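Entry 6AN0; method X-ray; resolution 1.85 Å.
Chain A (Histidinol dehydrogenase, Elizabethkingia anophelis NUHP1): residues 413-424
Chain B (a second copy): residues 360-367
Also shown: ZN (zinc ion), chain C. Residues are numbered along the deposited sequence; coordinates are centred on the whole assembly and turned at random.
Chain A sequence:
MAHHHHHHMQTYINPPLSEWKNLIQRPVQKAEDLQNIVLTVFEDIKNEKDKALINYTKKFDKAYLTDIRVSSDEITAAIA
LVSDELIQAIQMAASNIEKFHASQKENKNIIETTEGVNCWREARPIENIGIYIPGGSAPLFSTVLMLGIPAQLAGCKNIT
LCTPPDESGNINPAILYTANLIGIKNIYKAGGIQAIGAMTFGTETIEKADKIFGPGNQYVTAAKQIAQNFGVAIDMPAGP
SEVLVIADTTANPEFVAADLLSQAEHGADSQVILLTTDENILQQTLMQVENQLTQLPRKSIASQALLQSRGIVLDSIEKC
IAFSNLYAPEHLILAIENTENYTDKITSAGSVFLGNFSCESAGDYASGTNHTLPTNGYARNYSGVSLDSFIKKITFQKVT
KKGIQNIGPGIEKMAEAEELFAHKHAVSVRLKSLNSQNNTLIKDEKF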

ATOM      1  N   LYS A 413     -21.546 -26.024  -1.259  1.00 27.41           N
ATOM      2  CA  LYS A 413     -21.728 -26.102  -2.709  1.00 29.70           C
ATOM      3  C   LYS A 413     -20.580 -25.412  -3.452  1.00 28.64           C
ATOM      4  O   LYS A 413     -20.128 -25.894  -4.497  1.00 33.91           O
ATOM      5  CB  LYS A 413     -23.073 -25.492  -3.111  1.00 34.10           C
ATOM      6  N   MET A 414     -20.103 -24.281  -2.940  1.00 28.66           N
ATOM      7  CA  MET A 414     -19.002 -23.593  -3.607  1.00 34.94           C
ATOM      8  C   MET A 414     -17.699 -24.371  -3.460  1.00 33.16           C
ATOM      9  O   MET A 414     -16.908 -24.456  -4.408  1.00 30.75           O
ATOM     10  CB  MET A 414     -18.862 -22.170  -3.058  1.00 25.06           C
ATOM     11  CG  MET A 414     -19.898 -21.211  -3.657  1.00 24.81           C
ATOM     12  SD  MET A 414     -19.870 -19.601  -2.880  1.00 39.32           S
ATOM     13  CE  MET A 414     -20.341 -19.979  -1.205  1.00 41.79           C
ATOM     14  N   ALA A 415     -17.468 -24.962  -2.289  1.00 26.90           N
ATOM     15  CA  ALA A 415     -16.272 -25.782  -2.108  1.00 32.07           C
ATOM     16  C   ALA A 415     -16.295 -26.987  -3.043  1.00 32.78           C
ATOM     17  O   ALA A 415     -15.273 -27.330  -3.642  1.00 31.55           O
ATOM     18  CB  ALA A 415     -16.159 -26.228  -0.649  1.00 25.43           C
ATOM     19  N   GLU A 416     -17.458 -27.636  -3.180  1.00 28.57           N
ATOM     20  CA  GLU A 416     -17.620 -28.714  -4.154  1.00 37.81           C
ATOM     21  C   GLU A 416     -17.236 -28.263  -5.560  1.00 41.78           C
ATOM     22  O   GLU A 416     -16.521 -28.972  -6.278  1.00 35.63           O
ATOM     23  CB  GLU A 416     -19.067 -29.216  -4.161  1.00 35.97           C
ATOM     24  CG  GLU A 416     -19.470 -30.087  -2.994  1.00 52.78           C
ATOM     25  CD  GLU A 416     -20.962 -30.393  -3.014  1.00 55.59           C
ATOM     26  OE1 GLU A 416     -21.552 -30.604  -1.933  1.00 55.55           O
ATOM     27  OE2 GLU A 416     -21.543 -30.407  -4.118  1.00 53.89           O
ATOM     28  N   ALA A 417     -17.741 -27.097  -5.981  1.00 35.67           N
ATOM     29  CA  ALA A 417     -17.450 -26.595  -7.324  1.00 36.85           C
ATOM     30  C   ALA A 417     -15.968 -26.273  -7.508  1.00 37.20           C
ATOM     31  O   ALA A 417     -15.439 -26.412  -8.619  1.00 31.90           O
ATOM     32  CB  ALA A 417     -18.301 -25.361  -7.623  1.00 34.89           C
ATOM     33  N   GLU A 418     -15.287 -25.834  -6.450  1.00 32.62           N
ATOM     34  CA  GLU A 418     -13.842 -25.641  -6.505  1.00 31.69           C
ATOM     35  C   GLU A 418     -13.067 -26.933  -6.258  1.00 32.75           C
ATOM     36  O   GLU A 418     -11.832 -26.893  -6.200  1.00 35.74           O
ATOM     37  CB  GLU A 418     -13.409 -24.562  -5.499  1.00 32.88           C
ATOM     38  CG  GLU A 418     -13.982 -23.159  -5.806  1.00 35.36           C
ATOM     39  CD  GLU A 418     -13.277 -22.021  -5.063  1.00 42.55           C
ATOM     40  OE1 GLU A 418     -12.587 -22.289  -4.055  1.00 38.29           O
ATOM     41  OE2 GLU A 418     -13.407 -20.849  -5.495  1.00 36.46           O
ATOM     42  N   GLU A 419     -13.765 -28.063  -6.117  1.00 34.80           N
ATOM     43  CA  GLU A 419     -13.160 -29.376  -5.870  1.00 46.13           C
ATOM     44  C   GLU A 419     -12.224 -29.348  -4.662  1.00 42.18           C
ATOM     45  O   GLU A 419     -11.103 -29.855  -4.705  1.00 35.50           O
ATOM     46  CB  GLU A 419     -12.437 -29.889  -7.117  1.00 48.92           C
ATOM     47  CG  GLU A 419     -13.385 -30.394  -8.198  1.00 59.31           C
ATOM     48  CD  GLU A 419     -12.705 -30.630  -9.540  1.00 68.87           C
ATOM     49  OE1 GLU A 419     -13.425 -30.874 -10.531  1.00 72.93           O
ATOM     50  OE2 GLU A 419     -11.458 -30.569  -9.610  1.00 70.65           O
ATOM     51  N   LEU A 420     -12.700 -28.752  -3.566  1.00 26.72           N
ATOM     52  CA  LEU A 420     -11.936 -28.636  -2.319  1.00 25.41           C
ATOM     53  C   LEU A 420     -12.710 -29.349  -1.211  1.00 29.82           C
ATOM     54  O   LEU A 420     -13.428 -28.726  -0.427  1.00 32.25           O
ATOM     55  CB  LEU A 420     -11.667 -27.187  -1.980  1.00 29.67           C
ATOM     56  CG  LEU A 420     -10.714 -26.470  -2.946  1.00 28.17           C
ATOM     57  CD1 LEU A 420     -10.507 -25.005  -2.550  1.00 32.74           C
ATOM     58  CD2 LEU A 420      -9.380 -27.195  -3.014  1.00 32.53           C
ATOM     59  N   PHE A 421     -12.540 -30.669  -1.142  1.00 28.15           N
ATOM     60  CA  PHE A 421     -13.359 -31.488  -0.253  1.00 36.93           C
ATOM     61  C   PHE A 421     -13.106 -31.180   1.221  1.00 32.74           C
ATOM     62  O   PHE A 421     -14.038 -31.222   2.033  1.00 30.34           O
ATOM     63  CB  PHE A 421     -13.118 -32.972  -0.522  1.00 41.43           C
ATOM     64  CG  PHE A 421     -13.808 -33.871   0.460  1.00 46.52           C
ATOM     65  CD1 PHE A 421     -15.161 -34.150   0.327  1.00 55.41           C
ATOM     66  CD2 PHE A 421     -13.118 -34.410   1.534  1.00 36.20           C
ATOM     67  CE1 PHE A 421     -15.805 -34.962   1.238  1.00 57.72           C
ATOM     68  CE2 PHE A 421     -13.756 -35.228   2.446  1.00 43.18           C
ATOM     69  CZ  PHE A 421     -15.101 -35.502   2.298  1.00 50.03           C
ATOM     70  N   ALA A 422     -11.852 -30.910   1.603  1.00 31.43           N
ATOM     71  CA  ALA A 422     -11.593 -30.582   3.002  1.00 24.61           C
ATOM     72  C   ALA A 422     -12.254 -29.270   3.396  1.00 29.41           C
ATOM     73  O   ALA A 422     -12.690 -29.120   4.546  1.00 27.14           O
ATOM     74  CB  ALA A 422     -10.091 -30.519   3.283  1.00 24.53           C
ATOM     75  N   HIS A 423     -12.329 -28.312   2.462  1.00 24.91           N
ATOM     76  CA  HIS A 423     -13.065 -27.078   2.725  1.00 26.64           C
ATOM     77  C   HIS A 423     -14.531 -27.373   3.004  1.00 26.07           C
ATOM     78  O   HIS A 423     -15.125 -26.814   3.933  1.00 26.21           O
ATOM     79  CB  HIS A 423     -12.935 -26.119   1.539  1.00 28.88           C
ATOM     80  CG  HIS A 423     -11.652 -25.350   1.510  1.00 27.10           C
ATOM     81  ND1 HIS A 423     -10.434 -25.941   1.243  1.00 28.16           N
ATOM     82  CD2 HIS A 423     -11.398 -24.032   1.703  1.00 28.65           C
ATOM     83  CE1 HIS A 423      -9.487 -25.019   1.268  1.00 25.74           C
ATOM     84  NE2 HIS A 423     -10.045 -23.854   1.547  1.00 31.68           N
ATOM     85  N   LYS A 424     -15.138 -28.233   2.185  1.00 23.98           N
ATOM     86  CA  LYS A 424     -16.520 -28.643   2.417  1.00 25.81           C
ATOM     87  C   LYS A 424     -16.663 -29.379   3.746  1.00 28.88           C
ATOM     88  O   LYS A 424     -17.622 -29.152   4.492  1.00 30.11           O
ATOM     89  CB  LYS A 424     -17.000 -29.538   1.274  1.00 31.92           C
ATOM     90  CG  LYS A 424     -18.306 -30.256   1.569  1.00 32.74           C
ATOM     91  CD  LYS A 424     -18.689 -31.215   0.447  1.00 36.81           C
ATOM     92  CE  LYS A 424     -19.859 -32.098   0.858  1.00 46.46           C
ATOM     93  NZ  LYS A 424     -20.357 -32.915  -0.291  1.00 54.54           N
TER
HETATM   94 ZN    ZN C 501      -9.041 -21.889   1.476  0.53 26.74          ZN
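Chain B (360-367) ESAGDYAS

Chain B crosses this part of chain A as a short helix that runs through B:Tyr365 and gives way to non-helical backbone at B:Ala366. Chain A meets it with the end of one helix, a tight turn at A:Glu418 to A:Leu420, and the start of another. The turn is a Schellman motif: A:Glu419 takes positive phi, and two bonds reach back into the last helical turn, one from A:Leu420 N to A:Ala415 O at 2.9 Å. Along chain B, the register begins beside the second chain A helix, where the CA atoms of B:Ser361 and A:His423 lie 5.5 Å apart, and ends beside the first, where those of B:Tyr365 and A:Met414 are 7.4 Å apart.

B:Glu360 makes no direct contact with this stretch of chain A. Its CA-to-CB bond points sideways, but the extended side chain brings the carboxylate nearer, beside the zinc site, where OE2 accepts a weak hydrogen bond of 3.4 Å from water 1, a ligand of the metal. B:Ser361 points toward chain A, and its OG donates a 2.9 Å hydrogen bond to A:His423 O. A small hydroxyl side chain suits this spot, since it reaches a backbone carbonyl where the two helices come close.

B:Ala362 and B:Gly363 lie out of reach of this stretch of chain A, and the chain returns to it at B:Asp364. There OD2 binds zinc at 2.2 Å, matched by A:His423 NE2 at 2.2 Å, so the metal joins the two subunits. The two ligand atoms, B:Asp364 OD2 and A:His423 NE2, approach to 3.0 Å without a hydrogen bond because both direct their lone pairs at the cation. Two waters and one atom from elsewhere in the structure complete the listed ligands. B:Asp364 OD1 accepts a weak 2.7 Å hydrogen bond from water 1.

B:Tyr365 has the largest contact area of the chain B residues. Its ring, long enough to span the gap, packs CD1 against A:Met414 CB at 3.7 Å and CE2 against A:Ala415 CB at 4.0 Å; A:Ala415 N lies over one ring face. A:Ala415 offers its backbone as well as its methyl, and B:Tyr365 OH comes within 3.4 Å of A:Ala415 CA. At its tip, B:Tyr365 OH donates a short 2.6 Å hydrogen bond to A:Glu418 OE1, giving the buried carboxylate a polar partner within an otherwise largely apolar contact.

B:Ala366 adds a light touch, its CB 4.3 Å from A:Met414 CE, and B:Ser367 then lies out of reach of this stretch of chain A.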

ATOM      1  N   GLU B 360     -12.426 -21.549   8.730  1.00 28.51           N
ATOM      2  CA  GLU B 360     -11.765 -20.734   7.720  1.00 27.30           C
ATOM      3  C   GLU B 360     -12.496 -20.802   6.385  1.00 27.91           C
ATOM      4  O   GLU B 360     -12.514 -19.813   5.644  1.00 26.98           O
ATOM      5  CB  GLU B 360     -10.305 -21.167   7.553  1.00 29.25           C
ATOM      6  CG  GLU B 360      -9.523 -20.301   6.554  1.00 27.32           C
ATOM      7  CD  GLU B 360      -8.111 -20.822   6.318  1.00 45.94           C
ATOM      8  OE1 GLU B 360      -7.535 -21.412   7.251  1.00 51.79           O
ATOM      9  OE2 GLU B 360      -7.575 -20.646   5.202  1.00 47.96           O
ATOM     10  N   SER B 361     -13.100 -21.951   6.065  1.00 24.54           N
ATOM     11  CA  SER B 361     -13.870 -22.072   4.828  1.00 25.50           C
ATOM     12  C   SER B 361     -14.933 -20.990   4.713  1.00 27.69           C
ATOM     13  O   SER B 361     -15.208 -20.505   3.611  1.00 30.13           O
ATOM     14  CB  SER B 361     -14.526 -23.453   4.739  1.00 33.19           C
ATOM     15  OG  SER B 361     -13.539 -24.456   4.699  1.00 43.53           O
ATOM     16  N   ALA B 362     -15.539 -20.587   5.839  1.00 28.98           N
ATOM     17  CA  ALA B 362     -16.559 -19.538   5.781  1.00 32.66           C
ATOM     18  C   ALA B 362     -15.965 -18.208   5.328  1.00 30.70           C
ATOM     19  O   ALA B 362     -16.569 -17.491   4.520  1.00 31.52           O
ATOM     20  CB  ALA B 362     -17.248 -19.384   7.142  1.00 33.16           C
ATOM     21  N   GLY B 363     -14.784 -17.855   5.837  1.00 25.16           N
ATOM     22  CA  GLY B 363     -14.136 -16.640   5.371  1.00 23.37           C
ATOM     23  C   GLY B 363     -13.647 -16.768   3.941  1.00 26.73           C
ATOM     24  O   GLY B 363     -13.674 -15.798   3.177  1.00 29.38           O
ATOM     25  N   ASP B 364     -13.190 -17.966   3.562  1.00 30.61           N
ATOM     26  CA  ASP B 364     -12.769 -18.207   2.184  1.00 38.10           C
ATOM     27  C   ASP B 364     -13.886 -17.909   1.196  1.00 35.74           C
ATOM     28  O   ASP B 364     -13.626 -17.438   0.084  1.00 34.31           O
ATOM     29  CB  ASP B 364     -12.316 -19.659   2.004  1.00 30.98           C
ATOM     30  CG  ASP B 364     -10.963 -19.936   2.620  1.00 41.03           C
ATOM     31  OD1 ASP B 364     -10.247 -18.971   2.982  1.00 36.11           O
ATOM     32  OD2 ASP B 364     -10.634 -21.136   2.755  1.00 27.67           O
ATOM     33  N   TYR B 365     -15.135 -18.200   1.571  1.00 27.60           N
ATOM     34  CA  TYR B 365     -16.227 -18.209   0.606  1.00 21.39           C
ATOM     35  C   TYR B 365     -17.299 -17.164   0.864  1.00 27.65           C
ATOM     36  O   TYR B 365     -17.697 -16.463  -0.076  1.00 33.67           O
ATOM     37  CB  TYR B 365     -16.889 -19.594   0.560  1.00 29.59           C
ATOM     38  CG  TYR B 365     -16.053 -20.635  -0.135  1.00 30.84           C
ATOM     39  CD1 TYR B 365     -15.888 -20.609  -1.516  1.00 28.07           C
ATOM     40  CD2 TYR B 365     -15.430 -21.646   0.586  1.00 30.14           C
ATOM     41  CE1 TYR B 365     -15.125 -21.566  -2.159  1.00 37.55           C
ATOM     42  CE2 TYR B 365     -14.668 -22.604  -0.045  1.00 32.14           C
ATOM     43  CZ  TYR B 365     -14.510 -22.555  -1.415  1.00 32.42           C
ATOM     44  OH  TYR B 365     -13.743 -23.512  -2.038  1.00 30.19           O
ATOM     45  N   ALA B 366     -17.807 -17.043   2.094  1.00 28.82           N
ATOM     46  CA  ALA B 366     -19.142 -16.458   2.230  1.00 31.04           C
ATOM     47  C   ALA B 366     -19.387 -15.515   3.402  1.00 28.53           C
ATOM     48  O   ALA B 366     -20.426 -14.848   3.387  1.00 34.05           O
ATOM     49  CB  ALA B 366     -20.186 -17.582   2.306  1.00 30.17           C
ATOM     50  N   SER B 367     -18.518 -15.441   4.417  1.00 29.43           N
ATOM     51  CA  SER B 367     -18.840 -14.613   5.585  1.00 25.46           C
ATOM     52  C   SER B 367     -18.901 -13.132   5.232  1.00 28.16           C
ATOM     53  O   SER B 367     -19.694 -12.381   5.819  1.00 27.89           O
ATOM     54  CB  SER B 367     -17.825 -14.848   6.703  1.00 32.25           C
ATOM     55  OG  SER B 367     -16.574 -14.253   6.394  1.00 35.62           O
TER
HETATM   56  O   HOH W   1      -7.963 -19.976   1.852  1.00 39.40           O
HETATM   57  O   HOH W   2      -8.014 -22.410   3.159  1.00 40.52           O